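Side-chain contacts in protein Kif13b (Mus musculus, PDB 5B64), which is a kinesin-family protein that probably works as a microtubule motor for cargo, captured here as a fragment in contact with another protein: residues Glu27-Ala32 with Thr39-Thr44; Glu33-Arg38 with Gln96-Cys101. All coordinates share one frame; numbering follows the deposited sequence.

Contact 1 (Glu27-Ala32 with Thr39-Thr44)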
loop_
_atom_site.group_PDB
_atom_site.type_symbol
_atom_site.label_atom_id
_atom_site.label_comp_id
_atom_site.label_asym_id
_atom_site.label_seq_id
_atom_site.Cartn_x
_atom_site.Cartn_y
_atom_site.Cartn_z
ATOM N N GLU B 27 -7.865 -19.401 2.986
ATOM C CA GLU B 27 -8.559 -18.356 2.238
ATOM C C GLU B 27 -7.881 -17.025 2.518
ATOM O O GLU B 27 -7.653 -16.238 1.596
ATOM C CB GLU B 27 -10.064 -18.304 2.541
ATOM C CG GLU B 27 -10.808 -17.194 1.779
ATOM C CD GLU B 27 -12.314 -17.460 1.575
ATOM O OE1 GLU B 27 -13.149 -16.685 2.090
ATOM O OE2 GLU B 27 -12.669 -18.432 0.870
ATOM N N ALA B 28 -7.529 -16.785 3.779
ATOM C CA ALA B 28 -6.863 -15.531 4.128
ATOM C C ALA B 28 -5.565 -15.395 3.322
ATOM O O ALA B 28 -5.306 -14.355 2.712
ATOM C CB ALA B 28 -6.589 -15.450 5.619
ATOM N N SER B 29 -4.781 -16.466 3.292
ATOM C CA SER B 29 -3.501 -16.452 2.607
ATOM C C SER B 29 -3.615 -16.063 1.143
ATOM O O SER B 29 -2.750 -15.361 0.607
ATOM C CB SER B 29 -2.821 -17.812 2.720
ATOM O OG SER B 29 -2.274 -17.972 4.018
ATOM N N TYR B 30 -4.685 -16.516 0.503
ATOM C CA TYR B 30 -4.840 -16.331 -0.928
ATOM C C TYR B 30 -5.164 -14.861 -1.256
ATOM O O TYR B 30 -4.578 -14.261 -2.183
ATOM C CB TYR B 30 -5.936 -17.263 -1.456
ATOM C CG TYR B 30 -6.328 -16.940 -2.867
ATOM C CD1 TYR B 30 -7.510 -16.254 -3.144
ATOM C CD2 TYR B 30 -5.496 -17.285 -3.930
ATOM C CE1 TYR B 30 -7.856 -15.931 -4.470
ATOM C CE2 TYR B 30 -5.839 -16.971 -5.231
ATOM C CZ TYR B 30 -7.013 -16.298 -5.491
ATOM O OH TYR B 30 -7.331 -15.993 -6.785
ATOM N N ILE B 31 -6.111 -14.299 -0.505
ATOM C CA ILE B 31 -6.527 -12.924 -0.697
ATOM C C ILE B 31 -5.358 -12.003 -0.413
ATOM O O ILE B 31 -5.123 -11.018 -1.127
ATOM C CB ILE B 31 -7.667 -12.569 0.249
ATOM C CG1 ILE B 31 -8.896 -13.408 -0.091
ATOM C CG2 ILE B 31 -7.970 -11.091 0.175
ATOM C CD1 ILE B 31 -9.997 -13.254 0.868
ATOM N N ALA B 32 -4.615 -12.343 0.633
ATOM C CA ALA B 32 -3.438 -11.582 0.982
ATOM C C ALA B 32 -2.450 -11.605 -0.186
ATOM O O ALA B 32 -1.848 -10.589 -0.533
ATOM C CB ALA B 32 -2.817 -12.130 2.234
ATOM N N THR B 39 1.284 -12.673 3.442
ATOM C CA THR B 39 1.231 -12.904 4.874
ATOM C C THR B 39 0.960 -14.392 5.133
ATOM O O THR B 39 0.075 -14.976 4.531
ATOM C CB THR B 39 0.134 -12.022 5.539
ATOM O OG1 THR B 39 0.387 -10.642 5.251
ATOM C CG2 THR B 39 0.101 -12.210 7.061
ATOM N N GLU B 40 1.736 -15.004 6.016
ATOM C CA GLU B 40 1.594 -16.431 6.300
ATOM C C GLU B 40 0.594 -16.646 7.445
ATOM O O GLU B 40 0.667 -15.983 8.481
ATOM C CB GLU B 40 2.968 -17.045 6.623
ATOM C CG GLU B 40 2.924 -18.445 7.211
ATOM C CD GLU B 40 4.243 -18.854 7.882
ATOM O OE1 GLU B 40 4.340 -18.797 9.133
ATOM O OE2 GLU B 40 5.186 -19.238 7.161
ATOM N N TYR B 41 -0.362 -17.546 7.235
ATOM C CA TYR B 41 -1.286 -17.921 8.296
ATOM C C TYR B 41 -1.066 -19.382 8.638
ATOM O O TYR B 41 -1.233 -20.254 7.795
ATOM C CB TYR B 41 -2.742 -17.648 7.905
ATOM C CG TYR B 41 -3.006 -16.185 7.636
ATOM C CD1 TYR B 41 -3.256 -15.288 8.684
ATOM C CD2 TYR B 41 -2.967 -15.685 6.328
ATOM C CE1 TYR B 41 -3.475 -13.939 8.428
ATOM C CE2 TYR B 41 -3.186 -14.350 6.067
ATOM C CZ TYR B 41 -3.433 -13.479 7.114
ATOM O OH TYR B 41 -3.631 -12.147 6.820
ATOM N N LYS B 42 -0.646 -19.626 9.873
ATOM C CA LYS B 42 -0.408 -20.968 10.361
ATOM C C LYS B 42 -1.342 -21.260 11.535
ATOM O O LYS B 42 -1.603 -20.392 12.364
ATOM C CB LYS B 42 1.037 -21.107 10.828
ATOM C CG LYS B 42 2.048 -21.549 9.785
ATOM C CD LYS B 42 3.396 -21.765 10.473
ATOM C CE LYS B 42 4.545 -21.931 9.482
ATOM N NZ LYS B 42 5.874 -21.876 10.170
ATOM N N VAL B 43 -1.834 -22.490 11.610
ATOM C CA VAL B 43 -2.696 -22.887 12.710
ATOM C C VAL B 43 -1.886 -23.473 13.884
ATOM O O VAL B 43 -1.071 -24.391 13.702
ATOM C CB VAL B 43 -3.788 -23.879 12.233
ATOM C CG1 VAL B 43 -4.657 -24.352 13.403
ATOM C CG2 VAL B 43 -4.642 -23.252 11.136
ATOM N N THR B 44 -2.098 -22.903 15.073
ATOM C CA THR B 44 -1.551 -23.431 16.321
ATOM C C THR B 44 -2.635 -23.587 17.377
ATOM O O THR B 44 -3.823 -23.391 17.135
ATOM C CB THR B 44 -0.529 -22.484 16.965
ATOM O OG1 THR B 44 -0.564 -21.197 16.320
ATOM C CG2 THR B 44 0.885 -23.093 16.962
#
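A28 lies over one face of the Y41 ring, a CH-pi contact in which its CB stands 3.9 Å from the centroid of the Y41 ring and 22° off the ring normal, displaced toward the CD2-CE2 side. S29 approaches from a different direction: its OG lies in the ring plane, at the edge, 3.3 Å from Y41 CD2. That hydroxyl is spent elsewhere, on the carbonyl of V25 one turn back in the same helix. A32 completes the helical surface, its CB grazing Y41 CE2 at the ring edge and lying 4.4 Å from T39 CB. The ring gets there because CG sits beside the backbone N (chi1 -61°) on a strand residue whose CB faces the helix. Its OH hydrogen-bonds to the carbonyl of F118, a bond that satisfies this buried group and would help hold the ring in place, while M91 of helix 81-100 packs against it too. Antiparallel at 175°, with their short axes 7.9 Å apart, helix 9-34 and strand 40-46 are joined by a short loop, and the helix packs on the sheet through small residues that admit an aromatic side chain from an outer strand of a three-stranded antiparallel sheet.

Contact 2 (Glu33-Arg38 with Gln96-Cys101); sequences EELDKR and QEWKEC
W98 presents one face of its indole to L35, whose CD2 methyl rests 3.4 Å above the ring plane toward the rim. The nearest ring atoms lie near the fusion of the two rings, with L35 CD2 3.5 Å from W98 CE3. The two side chains slide past each other in opposite directions. E34 deals with the far end of the indole: its backbone O comes obliquely to within 3.5 Å of W98 CH2, and its CB lies 4.1 Å from W98 CZ3. The E34 side chain crosses the indole at about a right angle, its carboxylate plane turned 77° from the ring. Its OE1 is 4.7 Å from K99 NZ, opposite charges that probably attract without touching. With CG anti to the backbone N (chi1 -180°), the W98 ring reaches across to the other helix, and F112 meets it edge-to-face. Exchanging the tryptophan for an alanine here would probably leave L35 CD2 and F112 without their shared aromatic partner and open a gap between the helix ends. Helix 9-34 closes there in a Schellman motif, D36 having positive phi, and this turn packs on W98 in the last turn of helix 81-100.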
loop_
_atom_site.group_PDB
_atom_site.type_symbol
_atom_site.label_atom_id
_atom_site.label_comp_id
_atom_site.label_asym_id
_atom_site.label_seq_id
_atom_site.Cartn_x
_atom_site.Cartn_y
_atom_site.Cartn_z
ATOM N N GLU B 33 -2.309 -12.754 -0.826
ATOM C CA GLU B 33 -1.387 -12.851 -1.952
ATOM C C GLU B 33 -1.876 -12.002 -3.127
ATOM O O GLU B 33 -1.077 -11.333 -3.794
ATOM C CB GLU B 33 -1.199 -14.321 -2.379
ATOM C CG GLU B 33 -0.069 -14.542 -3.369
ATOM C CD GLU B 33 1.319 -14.337 -2.760
ATOM O OE1 GLU B 33 1.489 -14.529 -1.528
ATOM O OE2 GLU B 33 2.250 -13.990 -3.521
ATOM N N GLU B 34 -3.185 -12.038 -3.375
ATOM C CA GLU B 34 -3.773 -11.313 -4.499
ATOM C C GLU B 34 -3.568 -9.809 -4.344
ATOM O O GLU B 34 -3.317 -9.084 -5.322
ATOM C CB GLU B 34 -5.271 -11.618 -4.621
ATOM C CG GLU B 34 -5.602 -12.993 -5.191
ATOM C CD GLU B 34 -4.999 -13.214 -6.572
ATOM O OE1 GLU B 34 -5.591 -12.758 -7.581
ATOM O OE2 GLU B 34 -3.925 -13.846 -6.646
ATOM N N LEU B 35 -3.668 -9.348 -3.100
ATOM C CA LEU B 35 -3.646 -7.923 -2.834
ATOM C C LEU B 35 -2.225 -7.425 -2.677
ATOM O O LEU B 35 -1.992 -6.236 -2.429
ATOM C CB LEU B 35 -4.507 -7.590 -1.624
ATOM C CG LEU B 35 -6.004 -7.801 -1.858
ATOM C CD1 LEU B 35 -6.758 -6.766 -1.126
ATOM C CD2 LEU B 35 -6.368 -7.712 -3.316
ATOM N N ASP B 36 -1.293 -8.354 -2.867
ATOM C CA ASP B 36 0.132 -8.103 -2.794
ATOM C C ASP B 36 0.516 -7.643 -1.394
ATOM O O ASP B 36 1.312 -6.714 -1.206
ATOM C CB ASP B 36 0.571 -7.113 -3.867
ATOM C CG ASP B 36 2.065 -7.146 -4.101
ATOM O OD1 ASP B 36 2.698 -8.169 -3.752
ATOM O OD2 ASP B 36 2.607 -6.151 -4.638
ATOM N N LYS B 37 -0.085 -8.305 -0.414
ATOM C CA LYS B 37 0.234 -8.113 0.992
ATOM C C LYS B 37 0.553 -9.489 1.564
ATOM O O LYS B 37 -0.111 -9.924 2.500
ATOM C CB LYS B 37 -0.982 -7.563 1.734
ATOM C CG LYS B 37 -1.518 -6.248 1.227
ATOM C CD LYS B 37 -0.923 -5.083 2.002
ATOM C CE LYS B 37 -1.007 -3.808 1.192
ATOM N NZ LYS B 37 -2.398 -3.502 0.749
ATOM N N ARG B 38 1.536 -10.181 0.984
ATOM C CA ARG B 38 1.879 -11.553 1.369
ATOM C C ARG B 38 2.042 -11.727 2.889
ATOM O O ARG B 38 2.808 -11.008 3.537
ATOM C CB ARG B 38 3.139 -12.024 0.626
ATOM C CG ARG B 38 3.626 -13.417 1.013
ATOM C CD ARG B 38 4.759 -13.899 0.122
ATOM N NE ARG B 38 4.313 -14.191 -1.241
ATOM C CZ ARG B 38 5.122 -14.566 -2.235
ATOM N NH1 ARG B 38 6.428 -14.700 -2.022
ATOM N NH2 ARG B 38 4.627 -14.804 -3.446
ATOM N N GLN B 96 -13.217 -8.018 -3.199
ATOM C CA GLN B 96 -14.272 -7.810 -4.178
ATOM C C GLN B 96 -14.240 -6.361 -4.639
ATOM O O GLN B 96 -14.511 -6.062 -5.794
ATOM C CB GLN B 96 -15.634 -8.161 -3.591
ATOM C CG GLN B 96 -16.768 -7.969 -4.561
ATOM C CD GLN B 96 -18.122 -8.291 -3.941
ATOM O OE1 GLN B 96 -18.405 -7.917 -2.796
ATOM N NE2 GLN B 96 -18.963 -8.994 -4.693
ATOM N N GLU B 97 -13.885 -5.462 -3.729
ATOM C CA GLU B 97 -13.725 -4.065 -4.089
ATOM C C GLU B 97 -12.589 -3.901 -5.107
ATOM O O GLU B 97 -12.704 -3.141 -6.066
ATOM C CB GLU B 97 -13.471 -3.201 -2.849
ATOM C CG GLU B 97 -13.824 -1.751 -3.080
ATOM C CD GLU B 97 -13.327 -0.810 -1.986
ATOM O OE1 GLU B 97 -13.417 0.436 -2.182
ATOM O OE2 GLU B 97 -12.851 -1.309 -0.946
ATOM N N TRP B 98 -11.496 -4.620 -4.883
ATOM C CA TRP B 98 -10.343 -4.585 -5.762
ATOM C C TRP B 98 -10.683 -5.113 -7.153
ATOM O O TRP B 98 -10.401 -4.447 -8.157
ATOM C CB TRP B 98 -9.207 -5.402 -5.141
ATOM C CG TRP B 98 -7.956 -5.432 -5.961
ATOM C CD1 TRP B 98 -7.166 -4.371 -6.292
ATOM C CD2 TRP B 98 -7.337 -6.587 -6.531
ATOM N NE1 TRP B 98 -6.095 -4.797 -7.040
ATOM C CE2 TRP B 98 -6.181 -6.152 -7.205
ATOM C CE3 TRP B 98 -7.654 -7.950 -6.547
ATOM C CZ2 TRP B 98 -5.335 -7.033 -7.878
ATOM C CZ3 TRP B 98 -6.812 -8.827 -7.221
ATOM C CH2 TRP B 98 -5.667 -8.365 -7.874
ATOM N N LYS B 99 -11.291 -6.303 -7.191
ATOM C CA LYS B 99 -11.693 -6.987 -8.431
ATOM C C LYS B 99 -12.706 -6.225 -9.289
ATOM O O LYS B 99 -12.843 -6.490 -10.486
ATOM C CB LYS B 99 -12.273 -8.367 -8.110
ATOM C CG LYS B 99 -11.227 -9.445 -7.985
ATOM C CD LYS B 99 -10.306 -9.384 -9.190
ATOM C CE LYS B 99 -9.357 -10.565 -9.282
ATOM N NZ LYS B 99 -8.417 -10.361 -10.423
ATOM N N GLU B 100 -13.420 -5.288 -8.673
ATOM C CA GLU B 100 -14.497 -4.592 -9.347
ATOM C C GLU B 100 -14.122 -3.152 -9.639
ATOM O O GLU B 100 -14.852 -2.446 -10.342
ATOM C CB GLU B 100 -15.765 -4.651 -8.503
ATOM C CG GLU B 100 -16.511 -5.960 -8.646
ATOM C CD GLU B 100 -17.628 -6.114 -7.630
ATOM O OE1 GLU B 100 -17.959 -5.111 -6.941
ATOM O OE2 GLU B 100 -18.161 -7.246 -7.521
ATOM N N CYS B 101 -12.989 -2.714 -9.097
ATOM C CA CYS B 101 -12.514 -1.361 -9.339
ATOM C C CYS B 101 -12.053 -1.216 -10.779
ATOM O O CYS B 101 -11.243 -2.002 -11.252
ATOM C CB CYS B 101 -11.352 -1.009 -8.415
ATOM S SG CYS B 101 -10.847 0.724 -8.586
#

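Overall arrangement
Contacts 1 and 2 share helix 9-34 and follow each other along it, their centres about 14 Å apart. Contact 1 is buried, its centre about 6 Å from the centre of the chain, whereas contact 2, at about 16 Å, lies at the surface. The link between them is the end of the helix: A32 O lies 2.9 Å from K37 N, a probable hydrogen bond, and K37 O in turn receives the hydroxyl of T39. F118 bridges the two sites, touching A32 and T39 in one and L35 and K37 in the other. Beside contact 2, E97 and C101 meet another protein chain, while no other chain of the assembly touches the segments of contact 1.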